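Local coordinates for protein homoserine dehydrogenase (Staphylococcus aureus M1064, PDB 4PG7) that probably catalyses the reversible NAD(P)-dependent conversion of aspartate semialdehyde to homoserine in the aspartic acid pathway of amino-acid biosynthesis, at residues K69-P72 with L73-Q77; E104-V107 with D108-R111; S182-I185 with L186-T190; E392-L395 with K396-P400; E428-K432 with H433-V437. All coordinates share one frame; numbering follows the deposited sequence.

Interaction 1 of 5, residues K69-P72 with L73-Q77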
loop_
_atom_site.group_PDB
_atom_site.type_symbol
_atom_site.label_atom_id
_atom_site.label_comp_id
_atom_site.label_asym_id
_atom_site.label_seq_id
_atom_site.Cartn_x
_atom_site.Cartn_y
_atom_site.Cartn_z
ATOM N N LYS A 69 -32.614 15.406 -22.652
ATOM C CA LYS A 69 -32.837 14.863 -21.300
ATOM C C LYS A 69 -32.740 15.925 -20.197
ATOM O O LYS A 69 -31.838 16.765 -20.218
ATOM C CB LYS A 69 -31.827 13.725 -21.038
ATOM C CG LYS A 69 -31.750 13.215 -19.610
ATOM C CD LYS A 69 -30.697 12.124 -19.467
ATOM C CE LYS A 69 -30.427 11.818 -18.000
ATOM N NZ LYS A 69 -29.700 10.531 -17.799
ATOM N N LYS A 70 -33.655 15.877 -19.227
ATOM C CA LYS A 70 -33.643 16.831 -18.129
ATOM C C LYS A 70 -32.429 16.583 -17.251
ATOM O O LYS A 70 -32.074 15.439 -16.966
ATOM C CB LYS A 70 -34.930 16.739 -17.298
ATOM N N ARG A 71 -31.799 17.676 -16.844
ATOM C CA ARG A 71 -30.565 17.650 -16.079
ATOM C C ARG A 71 -30.615 18.708 -14.997
ATOM O O ARG A 71 -31.429 19.616 -15.070
ATOM C CB ARG A 71 -29.366 17.894 -17.000
ATOM C CG ARG A 71 -29.042 16.699 -17.897
ATOM C CD ARG A 71 -27.867 16.936 -18.837
ATOM N NE ARG A 71 -27.919 16.015 -19.980
ATOM C CZ ARG A 71 -27.562 14.733 -19.946
ATOM N NH1 ARG A 71 -27.111 14.190 -18.826
ATOM N NH2 ARG A 71 -27.661 13.985 -21.038
ATOM N N PRO A 72 -29.755 18.592 -13.972
ATOM C CA PRO A 72 -29.787 19.672 -12.984
ATOM C C PRO A 72 -29.433 21.033 -13.622
ATOM O O PRO A 72 -28.879 21.097 -14.729
ATOM C CB PRO A 72 -28.765 19.237 -11.920
ATOM C CG PRO A 72 -28.473 17.798 -12.196
ATOM C CD PRO A 72 -28.745 17.564 -13.654
ATOM N N LEU A 73 -29.761 22.098 -12.908
ATOM C CA LEU A 73 -29.616 23.457 -13.400
ATOM C C LEU A 73 -28.165 23.823 -13.768
ATOM O O LEU A 73 -27.919 24.542 -14.753
ATOM C CB LEU A 73 -30.124 24.421 -12.334
ATOM C CG LEU A 73 -30.153 25.904 -12.674
ATOM C CD1 LEU A 73 -31.069 26.157 -13.868
ATOM C CD2 LEU A 73 -30.604 26.693 -11.446
ATOM N N ASN A 74 -27.210 23.325 -12.985
ATOM C CA ASN A 74 -25.823 23.703 -13.176
ATOM C C ASN A 74 -25.368 23.252 -14.577
ATOM O O ASN A 74 -24.661 23.989 -15.280
ATOM C CB ASN A 74 -24.936 23.160 -12.048
ATOM C CG ASN A 74 -24.609 21.679 -12.206
ATOM O OD1 ASN A 74 -25.501 20.829 -12.313
ATOM N ND2 ASN A 74 -23.321 21.369 -12.250
ATOM N N ILE A 75 -25.865 22.091 -15.004
ATOM C CA ILE A 75 -25.488 21.512 -16.293
ATOM C C ILE A 75 -25.977 22.342 -17.456
ATOM O O ILE A 75 -25.253 22.483 -18.440
ATOM C CB ILE A 75 -25.986 20.061 -16.489
ATOM C CG1 ILE A 75 -25.470 19.149 -15.368
ATOM C CG2 ILE A 75 -25.546 19.530 -17.852
ATOM C CD1 ILE A 75 -23.961 19.115 -15.200
ATOM N N SER A 76 -27.169 22.921 -17.336
ATOM C CA SER A 76 -27.706 23.745 -18.413
ATOM C C SER A 76 -26.838 24.974 -18.719
ATOM O O SER A 76 -27.077 25.628 -19.719
ATOM C CB SER A 76 -29.155 24.172 -18.122
ATOM O OG SER A 76 -29.239 25.108 -17.050
ATOM N N GLN A 77 -25.834 25.282 -17.899
ATOM C CA GLN A 77 -24.949 26.424 -18.176
ATOM C C GLN A 77 -23.904 26.066 -19.242
ATOM O O GLN A 77 -23.311 26.936 -19.848
ATOM C CB GLN A 77 -24.223 26.861 -16.894
#
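Arg-71 and Ile-75 make the closest side-chain contact of this short turn: the methylene CD of the arginine reaches the branch methyl CG2 of the isoleucine at 3.6 Å, the two side chains passing at a slant. With CG1 beside its own backbone N (chi1 -57°), Ile-75 sends its other branch to the proline, where CG1 lies 4.0 Å from Pro-72 CD, the two groups pointing the same way. A beta-branched residue suits the spot because each branch serves a different neighbour.

The polar contacts are modest. Ile-75 N gives a weak bond to Pro-72 O at 3.2 Å, closing a turn that opens a run of helical backbone from Leu-73 to Gln-77. Proline fits just ahead of such a run, since its ring already fixes phi near -61°. Within the turn, the hydroxyl of Ser-76 folds back on the main chain, OG donating to Leu-73 O at 2.7 Å. The flat end of Arg-71 carries the methylene CD of Lys-69 over the rim of one face, while its NH2 bonds to Asp-66 O.

All this lies in the surface loop between strand 55-63 and strand 80-81 of the NAD-binding domain, where Arg-71 and Ile-75 both pack on Leu-80 of the edge strand and on Leu-31, and Asn-74 makes a weak bond to Glu-43 of helix 33-53.

Interaction 2 of 5, residues E104-V107 with D108-R111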
loop_
_atom_site.group_PDB
_atom_site.type_symbol
_atom_site.label_atom_id
_atom_site.label_comp_id
_atom_site.label_asym_id
_atom_site.label_seq_id
_atom_site.Cartn_x
_atom_site.Cartn_y
_atom_site.Cartn_z
ATOM N N GLU A 104 -15.394 0.828 -28.588
ATOM C CA GLU A 104 -15.773 1.380 -29.866
ATOM C C GLU A 104 -17.083 2.140 -29.704
ATOM O O GLU A 104 -18.035 1.616 -29.131
ATOM C CB GLU A 104 -15.880 0.261 -30.897
ATOM C CG GLU A 104 -14.615 -0.581 -30.976
ATOM C CD GLU A 104 -14.770 -1.819 -31.835
ATOM O OE1 GLU A 104 -14.067 -2.818 -31.555
ATOM O OE2 GLU A 104 -15.592 -1.806 -32.775
ATOM N N PRO A 105 -17.128 3.397 -30.175
ATOM C CA PRO A 105 -16.099 4.118 -30.926
ATOM C C PRO A 105 -15.105 4.925 -30.061
ATOM O O PRO A 105 -14.279 5.669 -30.608
ATOM C CB PRO A 105 -16.936 5.079 -31.770
ATOM C CG PRO A 105 -18.113 5.393 -30.900
ATOM C CD PRO A 105 -18.304 4.250 -29.935
ATOM N N THR A 106 -15.174 4.764 -28.738
ATOM C CA THR A 106 -14.477 5.654 -27.807
ATOM C C THR A 106 -12.970 5.735 -28.023
ATOM O O THR A 106 -12.402 6.830 -28.014
ATOM C CB THR A 106 -14.736 5.231 -26.352
ATOM O OG1 THR A 106 -16.141 5.067 -26.164
ATOM C CG2 THR A 106 -14.228 6.272 -25.367
ATOM N N VAL A 107 -12.322 4.592 -28.212
ATOM C CA VAL A 107 -10.868 4.585 -28.405
ATOM C C VAL A 107 -10.451 5.368 -29.661
ATOM O O VAL A 107 -9.459 6.094 -29.630
ATOM C CB VAL A 107 -10.286 3.152 -28.415
ATOM C CG1 VAL A 107 -8.829 3.164 -28.850
ATOM C CG2 VAL A 107 -10.390 2.551 -27.027
ATOM N N ASP A 108 -11.214 5.231 -30.740
ATOM C CA ASP A 108 -10.955 6.001 -31.965
ATOM C C ASP A 108 -11.090 7.512 -31.739
ATOM O O ASP A 108 -10.314 8.288 -32.295
ATOM C CB ASP A 108 -11.882 5.557 -33.101
ATOM C CG ASP A 108 -11.538 4.167 -33.640
ATOM O OD1 ASP A 108 -10.354 3.734 -33.551
ATOM O OD2 ASP A 108 -12.461 3.502 -34.166
ATOM N N TRP A 109 -12.054 7.917 -30.911
ATOM C CA TRP A 109 -12.180 9.311 -30.525
ATOM C C TRP A 109 -10.898 9.791 -29.873
ATOM O O TRP A 109 -10.411 10.883 -30.170
ATOM C CB TRP A 109 -13.332 9.528 -29.539
ATOM C CG TRP A 109 -14.680 9.222 -30.081
ATOM C CD1 TRP A 109 -15.006 8.972 -31.371
ATOM C CD2 TRP A 109 -15.898 9.178 -29.337
ATOM N NE1 TRP A 109 -16.358 8.765 -31.481
ATOM C CE2 TRP A 109 -16.927 8.879 -30.243
ATOM C CE3 TRP A 109 -16.215 9.334 -27.982
ATOM C CZ2 TRP A 109 -18.259 8.745 -29.849
ATOM C CZ3 TRP A 109 -17.543 9.194 -27.589
ATOM C CH2 TRP A 109 -18.547 8.908 -28.522
ATOM N N LEU A 110 -10.354 8.973 -28.979
ATOM C CA LEU A 110 -9.155 9.361 -28.243
ATOM C C LEU A 110 -7.928 9.385 -29.165
ATOM O O LEU A 110 -7.078 10.276 -29.045
ATOM C CB LEU A 110 -8.934 8.456 -27.038
ATOM C CG LEU A 110 -10.109 8.400 -26.049
ATOM C CD1 LEU A 110 -9.756 7.494 -24.882
ATOM C CD2 LEU A 110 -10.516 9.771 -25.541
ATOM N N ARG A 111 -7.862 8.446 -30.103
ATOM C CA ARG A 111 -6.791 8.442 -31.112
ATOM C C ARG A 111 -6.814 9.741 -31.920
ATOM O O ARG A 111 -5.773 10.355 -32.175
ATOM C CB ARG A 111 -6.945 7.249 -32.058
ATOM C CG ARG A 111 -6.699 5.894 -31.390
ATOM C CD ARG A 111 -7.198 4.717 -32.223
ATOM N NE ARG A 111 -6.136 4.153 -33.048
ATOM C CZ ARG A 111 -5.829 4.556 -34.277
ATOM N NH1 ARG A 111 -6.505 5.531 -34.879
ATOM N NH2 ARG A 111 -4.835 3.969 -34.923
#
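Trp-109 folds back over Pro-105 and Thr-106, one turn behind it, and its indole can be followed outward atom by atom. CB sits 3.2 Å from Thr-106 O. From there CG and CD1 pass beside the carbonyl of Pro-105, whose O stands over the rim of one ring face, 3.5 Å from CD1. That oxygen is also used in its own plane, accepting the backbone Trp-109 N at 3.2 Å. Further out, NE1 lies 3.7 Å from Pro-105 CB, and CZ2, on the six-membered ring, comes to 3.5 Å from Pro-105 CG. The CA of Thr-106 also lies over the rim of that face. With CG beside the backbone N (chi1 -64°), the indole is swung back along the helix onto the proline.

Pro-105 is the N-cap residue of helix 106-115, which links strands 95-98 and 119-122 as the crossover of a beta-alpha-beta unit in the NAD-binding domain. Proline is well placed there, as its nitrogen, which follows a cis peptide bond, needs no helical donor hydrogen. Thr-106 OG1 bonds to Gly-101 O in the loop before the helix.

One turn on from Val-107, the side chain of Arg-111 slants across it: CG is 3.3 Å from Val-107 O and CD 4.1 Å from Val-107 CG1. The chain then bends at chi3 (95°), while Leu-134, Leu-135 and Leu-138 of helix 129-141 pack against it.

Interaction 3 of 5, residues S182-I185 with L186-T190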
loop_
_atom_site.group_PDB
_atom_site.type_symbol
_atom_site.label_atom_id
_atom_site.label_comp_id
_atom_site.label_asym_id
_atom_site.label_seq_id
_atom_site.Cartn_x
_atom_site.Cartn_y
_atom_site.Cartn_z
ATOM N N SER A 182 -17.198 -10.115 -4.901
ATOM C CA SER A 182 -16.861 -11.518 -4.685
ATOM C C SER A 182 -16.203 -11.759 -3.350
ATOM O O SER A 182 -16.462 -12.749 -2.702
ATOM C CB SER A 182 -15.913 -12.042 -5.743
ATOM O OG SER A 182 -16.578 -12.242 -6.964
ATOM N N ASN A 183 -15.316 -10.855 -2.949
ATOM C CA ASN A 183 -14.692 -10.987 -1.660
ATOM C C ASN A 183 -15.708 -10.853 -0.547
ATOM O O ASN A 183 -15.653 -11.599 0.439
ATOM C CB ASN A 183 -13.583 -9.968 -1.470
ATOM C CG ASN A 183 -12.607 -10.405 -0.414
ATOM O OD1 ASN A 183 -12.126 -11.553 -0.448
ATOM N ND2 ASN A 183 -12.292 -9.524 0.527
ATOM N N PHE A 184 -16.636 -9.920 -0.695
ATOM C CA PHE A 184 -17.728 -9.763 0.287
ATOM C C PHE A 184 -18.500 -11.067 0.450
ATOM O O PHE A 184 -18.777 -11.515 1.565
ATOM C CB PHE A 184 -18.679 -8.638 -0.117
ATOM C CG PHE A 184 -19.805 -8.416 0.871
ATOM C CD1 PHE A 184 -19.675 -7.508 1.908
ATOM C CD2 PHE A 184 -20.979 -9.144 0.781
ATOM C CE1 PHE A 184 -20.713 -7.324 2.853
ATOM C CE2 PHE A 184 -22.010 -8.975 1.702
ATOM C CZ PHE A 184 -21.867 -8.070 2.748
ATOM N N ILE A 185 -18.834 -11.692 -0.676
ATOM C CA ILE A 185 -19.608 -12.925 -0.648
ATOM C C ILE A 185 -18.844 -14.026 0.060
ATOM O O ILE A 185 -19.404 -14.743 0.913
ATOM C CB ILE A 185 -20.004 -13.337 -2.085
ATOM C CG1 ILE A 185 -21.062 -12.370 -2.608
ATOM C CG2 ILE A 185 -20.528 -14.764 -2.127
ATOM C CD1 ILE A 185 -21.272 -12.390 -4.107
ATOM N N LEU A 186 -17.555 -14.188 -0.285
ATOM C CA LEU A 186 -16.750 -15.227 0.373
ATOM C C LEU A 186 -16.608 -14.987 1.891
ATOM O O LEU A 186 -16.633 -15.931 2.673
ATOM C CB LEU A 186 -15.394 -15.378 -0.297
ATOM C CG LEU A 186 -15.409 -15.953 -1.720
ATOM C CD1 LEU A 186 -14.020 -15.918 -2.321
ATOM C CD2 LEU A 186 -15.938 -17.360 -1.725
ATOM N N SER A 187 -16.448 -13.730 2.290
ATOM C CA SER A 187 -16.390 -13.372 3.713
ATOM C C SER A 187 -17.691 -13.724 4.433
ATOM O O SER A 187 -17.677 -14.255 5.527
ATOM C CB SER A 187 -16.087 -11.882 3.888
ATOM O OG SER A 187 -14.775 -11.592 3.432
ATOM N N LYS A 188 -18.812 -13.427 3.792
ATOM C CA LYS A 188 -20.122 -13.742 4.359
ATOM C C LYS A 188 -20.309 -15.249 4.541
ATOM O O LYS A 188 -20.731 -15.699 5.606
ATOM C CB LYS A 188 -21.202 -13.180 3.446
ATOM C CG LYS A 188 -22.622 -13.354 3.966
ATOM C CD LYS A 188 -22.944 -12.430 5.129
ATOM C CE LYS A 188 -23.070 -10.977 4.700
ATOM N NZ LYS A 188 -23.667 -10.166 5.791
ATOM N N MET A 189 -19.983 -16.022 3.504
ATOM C CA MET A 189 -20.081 -17.470 3.572
ATOM C C MET A 189 -19.255 -17.970 4.725
ATOM O O MET A 189 -19.699 -18.797 5.529
ATOM C CB MET A 189 -19.597 -18.119 2.275
ATOM C CG MET A 189 -20.482 -17.880 1.074
ATOM S SD MET A 189 -19.796 -18.528 -0.463
ATOM C CE MET A 189 -19.907 -20.277 -0.127
ATOM N N THR A 190 -18.043 -17.441 4.815
ATOM C CA THR A 190 -17.093 -17.889 5.807
ATOM C C THR A 190 -17.522 -17.523 7.239
ATOM O O THR A 190 -17.567 -18.389 8.112
ATOM C CB THR A 190 -15.701 -17.319 5.520
ATOM O OG1 THR A 190 -15.290 -17.694 4.189
ATOM C CG2 THR A 190 -14.687 -17.801 6.574
HETATM O O HOH W 1 -13.095 -12.984 1.687
#
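The phenyl ring of Phe-184 and the bent chain of Lys-188 lie alongside each other one helical turn apart, CE of the lysine meeting Phe-184 CZ obliquely at 3.7 Å; the ring also stacks with Phe-208. Phe-184 and Lys-188 belong to the largely buried alpha-helix 180-192, whose main chain keeps regular i to i+4 bonds, such as Met-189 N to Ile-185 O at 2.9 Å. Phe-184 has CG anti to its N (chi1 -179°) and Lys-188 adopts the same first torsion, sending both the same way; bends at chi2 and chi3 bring the lysine's CE to the ring, and NZ forms a salt bridge with Glu-192. A lysine serves well here, with methylenes for the ring and a charge for the carboxylate.

The amide of Asn-183 is the second flat group. A water donates to its OD1 at 2.7 Å and to Ser-187 OG at 2.8 Å, bridging two small polar side chains, while ND2 bonds to Val-297 O and Asp-299 O. Ser-187 OG is held further by Glu-298 OE1 and Asp-299 N, so this buried polar patch is satisfied.

The apolar side of the helix has Ile-185 CG2 4.2 Å from Met-189 SD, both packing on Ala-199 of helix 196-205. Leu-186 O accepts Thr-190 OG1 at 2.7 Å and Thr-190 N at 3.0 Å, which reach it from opposite faces of the carbonyl plane.

Interaction 4 of 5, residues E392-L395 with K396-P400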
loop_
_atom_site.group_PDB
_atom_site.type_symbol
_atom_site.label_atom_id
_atom_site.label_comp_id
_atom_site.label_asym_id
_atom_site.label_seq_id
_atom_site.Cartn_x
_atom_site.Cartn_y
_atom_site.Cartn_z
ATOM N N GLU A 392 -4.731 -41.389 1.348
ATOM C CA GLU A 392 -3.441 -40.737 1.570
ATOM C C GLU A 392 -2.263 -41.596 1.088
ATOM O O GLU A 392 -1.355 -41.098 0.422
ATOM C CB GLU A 392 -3.255 -40.402 3.059
ATOM C CG GLU A 392 -1.986 -39.622 3.363
ATOM C CD GLU A 392 -1.861 -39.217 4.828
ATOM O OE1 GLU A 392 -2.324 -39.970 5.716
ATOM O OE2 GLU A 392 -1.289 -38.142 5.087
ATOM N N ASN A 393 -2.284 -42.881 1.432
ATOM C CA ASN A 393 -1.243 -43.796 0.994
ATOM C C ASN A 393 -1.178 -43.910 -0.510
ATOM O O ASN A 393 -0.083 -43.879 -1.074
ATOM C CB ASN A 393 -1.455 -45.204 1.568
ATOM C CG ASN A 393 -1.218 -45.266 3.064
ATOM O OD1 ASN A 393 -0.481 -44.446 3.641
ATOM N ND2 ASN A 393 -1.833 -46.248 3.706
ATOM N N GLU A 394 -2.332 -44.062 -1.170
ATOM C CA GLU A 394 -2.318 -44.110 -2.627
ATOM C C GLU A 394 -1.734 -42.828 -3.224
ATOM O O GLU A 394 -0.949 -42.899 -4.175
ATOM C CB GLU A 394 -3.674 -44.407 -3.275
ATOM C CG GLU A 394 -3.505 -44.488 -4.792
ATOM C CD GLU A 394 -4.578 -45.286 -5.505
ATOM O OE1 GLU A 394 -5.742 -45.279 -5.020
ATOM O OE2 GLU A 394 -4.257 -45.894 -6.566
ATOM N N LEU A 395 -2.132 -41.664 -2.699
ATOM C CA LEU A 395 -1.594 -40.408 -3.212
ATOM C C LEU A 395 -0.098 -40.345 -3.056
ATOM O O LEU A 395 0.597 -39.884 -3.955
ATOM C CB LEU A 395 -2.173 -39.180 -2.515
ATOM C CG LEU A 395 -3.579 -38.705 -2.898
ATOM C CD1 LEU A 395 -3.947 -37.458 -2.107
ATOM C CD2 LEU A 395 -3.652 -38.449 -4.406
ATOM N N LYS A 396 0.396 -40.759 -1.899
ATOM C CA LYS A 396 1.846 -40.799 -1.660
ATOM C C LYS A 396 2.565 -41.669 -2.682
ATOM O O LYS A 396 3.623 -41.298 -3.172
ATOM C CB LYS A 396 2.161 -41.295 -0.251
ATOM C CG LYS A 396 1.985 -40.217 0.798
ATOM C CD LYS A 396 1.579 -40.763 2.166
ATOM C CE LYS A 396 2.628 -41.623 2.848
ATOM N NZ LYS A 396 2.359 -41.625 4.321
ATOM N N ALA A 397 1.949 -42.776 -3.060
ATOM C CA ALA A 397 2.539 -43.666 -4.047
ATOM C C ALA A 397 2.483 -43.085 -5.447
ATOM O O ALA A 397 3.403 -43.280 -6.238
ATOM C CB ALA A 397 1.834 -45.011 -4.028
ATOM N N ILE A 398 1.420 -42.364 -5.774
ATOM C CA ILE A 398 1.235 -41.980 -7.178
ATOM C C ILE A 398 1.826 -40.590 -7.502
ATOM O O ILE A 398 2.232 -40.348 -8.636
ATOM C CB ILE A 398 -0.235 -42.088 -7.657
ATOM C CG1 ILE A 398 -1.116 -41.040 -7.005
ATOM C CG2 ILE A 398 -0.799 -43.479 -7.400
ATOM C CD1 ILE A 398 -2.386 -40.803 -7.787
ATOM N N LEU A 399 1.908 -39.704 -6.519
ATOM C CA LEU A 399 2.331 -38.338 -6.787
ATOM C C LEU A 399 3.810 -38.316 -7.123
ATOM O O LEU A 399 4.570 -39.087 -6.552
ATOM C CB LEU A 399 2.097 -37.450 -5.575
ATOM C CG LEU A 399 0.638 -37.052 -5.332
ATOM C CD1 LEU A 399 0.522 -36.372 -3.978
ATOM C CD2 LEU A 399 0.118 -36.153 -6.441
ATOM N N PRO A 400 4.219 -37.439 -8.042
ATOM C CA PRO A 400 5.673 -37.180 -8.166
ATOM C C PRO A 400 6.171 -36.455 -6.918
ATOM O O PRO A 400 5.386 -36.172 -5.999
ATOM C CB PRO A 400 5.779 -36.265 -9.396
ATOM C CG PRO A 400 4.429 -35.611 -9.519
ATOM C CD PRO A 400 3.408 -36.499 -8.831
#
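From Glu-392 to Ile-398 the backbone runs as the last turns of an alpha-helix, and as it ends Leu-395 O takes Leu-399 N at 2.9 Å together with a weak bond from Ile-398 N, which also donates to Glu-394 O. Leu-399 is the first residue to leave helical angles, and Pro-400, having no N-H to offer, suits the exit.

Leucines form the inward side. CB of Leu-395 lies 4.2 Å from Leu-399 CD1, and Leu-399 CG rests against Leu-395 O. Leu-395 CD2 is 4.3 Å from Ile-398 CD1. Branched aliphatic chains fill this position well because the helix is one of the two of a ferredoxin-like beta-alpha-beta-beta-alpha-beta arrangement, the ACT domain topology, and packs on a sheet: Leu-395 touches Leu-405 and Ala-417 of two strands, and Ile-430 of the other helix.

The remaining pairs join a charged chain to a neutral or oppositely charged one. Glu-392, extended with CG anti to N (chi1 -175°), sets its CG 3.9 Å from Lys-396 CD, so the methylenes pack although Glu-392 OE2 and Lys-396 NZ stay 5.1 Å apart. The same ammonium lies 4.1 Å from Asn-393 OD1, too far for a bond. Glu-394 CG meets the methyl CG2 of Ile-398 at 3.9 Å, the chains slanting across one another; with CG1 between its own N and carbonyl carbon (chi1 69°), Ile-398 has CG2 beside the N, facing Glu-394. OE1 of the glutamate probably bonds to the hydroxyl of Tyr-435, though the modelled separation is doubtfully short.

Interaction 5 of 5, residues E428-K432 with H433-V437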
loop_
_atom_site.group_PDB
_atom_site.type_symbol
_atom_site.label_atom_id
_atom_site.label_comp_id
_atom_site.label_asym_id
_atom_site.label_seq_id
_atom_site.Cartn_x
_atom_site.Cartn_y
_atom_site.Cartn_z
ATOM N N GLU A 428 -4.840 -34.707 -13.775
ATOM C CA GLU A 428 -4.893 -35.760 -14.797
ATOM C C GLU A 428 -4.374 -37.063 -14.252
ATOM O O GLU A 428 -4.930 -38.121 -14.489
ATOM C CB GLU A 428 -4.043 -35.369 -16.004
ATOM C CG GLU A 428 -4.658 -34.251 -16.844
ATOM C CD GLU A 428 -4.093 -34.200 -18.255
ATOM O OE1 GLU A 428 -4.543 -33.310 -19.013
ATOM O OE2 GLU A 428 -3.207 -35.029 -18.614
ATOM N N LEU A 429 -3.287 -36.962 -13.510
ATOM C CA LEU A 429 -2.683 -38.103 -12.907
ATOM C C LEU A 429 -3.657 -38.830 -11.953
ATOM O O LEU A 429 -3.821 -40.052 -12.005
ATOM C CB LEU A 429 -1.425 -37.644 -12.163
ATOM C CG LEU A 429 -0.761 -38.683 -11.291
ATOM C CD1 LEU A 429 -0.175 -39.793 -12.154
ATOM C CD2 LEU A 429 0.333 -38.006 -10.477
ATOM N N ILE A 430 -4.290 -38.061 -11.087
ATOM C CA ILE A 430 -5.245 -38.615 -10.120
ATOM C C ILE A 430 -6.433 -39.244 -10.865
ATOM O O ILE A 430 -6.913 -40.310 -10.479
ATOM C CB ILE A 430 -5.655 -37.547 -9.100
ATOM C CG1 ILE A 430 -4.454 -37.251 -8.194
ATOM C CG2 ILE A 430 -6.826 -37.999 -8.235
ATOM C CD1 ILE A 430 -4.559 -35.986 -7.379
ATOM N N THR A 431 -6.857 -38.591 -11.940
ATOM C CA THR A 431 -7.937 -39.082 -12.808
ATOM C C THR A 431 -7.588 -40.407 -13.474
ATOM O O THR A 431 -8.394 -41.336 -13.439
ATOM C CB THR A 431 -8.313 -38.011 -13.858
ATOM O OG1 THR A 431 -8.831 -36.864 -13.180
ATOM C CG2 THR A 431 -9.358 -38.521 -14.838
ATOM N N LYS A 432 -6.370 -40.540 -14.009
ATOM C CA LYS A 432 -5.981 -41.802 -14.631
ATOM C C LYS A 432 -5.814 -42.948 -13.630
ATOM O O LYS A 432 -5.851 -44.117 -14.019
ATOM C CB LYS A 432 -4.761 -41.631 -15.563
ATOM C CG LYS A 432 -3.441 -41.446 -14.850
ATOM C CD LYS A 432 -2.227 -42.062 -15.566
ATOM C CE LYS A 432 -1.088 -41.067 -15.754
ATOM N NZ LYS A 432 0.187 -41.749 -16.136
ATOM N N HIS A 433 -5.620 -42.624 -12.352
ATOM C CA HIS A 433 -5.641 -43.626 -11.276
ATOM C C HIS A 433 -7.039 -43.930 -10.715
ATOM O O HIS A 433 -7.175 -44.542 -9.664
ATOM C CB HIS A 433 -4.679 -43.226 -10.152
ATOM C CG HIS A 433 -3.264 -43.583 -10.462
ATOM N ND1 HIS A 433 -2.786 -44.859 -10.324
ATOM C CD2 HIS A 433 -2.265 -42.868 -11.020
ATOM C CE1 HIS A 433 -1.532 -44.909 -10.732
ATOM N NE2 HIS A 433 -1.191 -43.710 -11.154
ATOM N N GLY A 434 -8.066 -43.460 -11.406
ATOM C CA GLY A 434 -9.413 -43.931 -11.151
ATOM C C GLY A 434 -10.218 -43.087 -10.184
ATOM O O GLY A 434 -11.258 -43.538 -9.753
ATOM N N TYR A 435 -9.732 -41.906 -9.793
ATOM C CA TYR A 435 -10.490 -41.031 -8.932
ATOM C C TYR A 435 -11.259 -39.992 -9.706
ATOM O O TYR A 435 -10.782 -39.472 -10.718
ATOM C CB TYR A 435 -9.598 -40.283 -7.972
ATOM C CG TYR A 435 -8.906 -41.135 -6.993
ATOM C CD1 TYR A 435 -9.494 -41.409 -5.768
ATOM C CD2 TYR A 435 -7.650 -41.645 -7.267
ATOM C CE1 TYR A 435 -8.845 -42.176 -4.829
ATOM C CE2 TYR A 435 -6.985 -42.417 -6.338
ATOM C CZ TYR A 435 -7.583 -42.686 -5.118
ATOM O OH TYR A 435 -6.932 -43.452 -4.176
ATOM N N GLU A 436 -12.478 -39.736 -9.247
ATOM C CA GLU A 436 -13.270 -38.648 -9.747
ATOM C C GLU A 436 -12.812 -37.390 -9.054
ATOM O O GLU A 436 -13.001 -37.255 -7.849
ATOM C CB GLU A 436 -14.742 -38.879 -9.410
ATOM C CG GLU A 436 -15.655 -37.798 -9.971
ATOM C CD GLU A 436 -15.625 -37.705 -11.483
ATOM O OE1 GLU A 436 -15.214 -38.661 -12.167
ATOM O OE2 GLU A 436 -16.036 -36.665 -11.986
ATOM N N VAL A 437 -12.221 -36.480 -9.808
ATOM C CA VAL A 437 -11.766 -35.232 -9.262
ATOM C C VAL A 437 -12.878 -34.209 -9.433
ATOM O O VAL A 437 -13.244 -33.885 -10.543
ATOM C CB VAL A 437 -10.486 -34.730 -9.992
ATOM C CG1 VAL A 437 -10.090 -33.349 -9.492
ATOM C CG2 VAL A 437 -9.342 -35.717 -9.781
HETATM O O HOH W 2 -11.448 -37.142 -12.440
#
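Thr-431 and Val-437 are joined by a water that three polar atoms hold: it donates to Thr-431 OG1 at 2.7 Å and to Tyr-435 O, and accepts from Val-437 N. Thr-431 OG1 also bonds to Glu-427 O, one turn back.

Ile-430 CG2 lies 3.6 Å from Tyr-435 CB and 3.7 Å from Val-437 CG2, forming an apolar patch against the turn. Leu-429 CD1 meets the edge of the His-433 imidazole in plane, 3.9 Å from CD2.

Where the helix ends, His-433 N bonds chiefly to Leu-429 O at 3.2 Å, one turn back, and shares itself weakly with Ile-430 O. That oxygen also takes a weak bond from Tyr-435 N at 3.3 Å, and Gly-434 N reaches Thr-431 O at 3.0 Å from above the carbonyl plane. Glycine suits this point, since at phi 94° a beta carbon would press on the carbonyl O of His-433. The last two bonds, with glycine in the left-handed region and the apolar contact from Ile-430 to Tyr-435, make a Schellman motif; it turns helix 427-432 into strand 436-444, the closing helix-to-strand passage of an ACT domain.

How the interactions relate
The five contacts follow the chain in series, and interaction 1 lies about 70 Å from interaction 4, centre to centre, on the other side of the chain's centre. Interactions 1 and 2 share the NAD-binding domain, their centres about 26 Å apart. Interactions 4 and 5 touch in the C-terminal ACT domain, with centres about 12 Å apart: Ile-398 CG2 packs on His-433 CE1 at 3.7 Å and Pro-400 CD on Leu-429 CD2 at 3.8 Å. A bound lysine lies near interactions 3 and 5, about 10 Å from the side chain of Met-189 and about 9 Å from that of Val-437, which directly precedes the pocket residues Asp-438 and Lys-439.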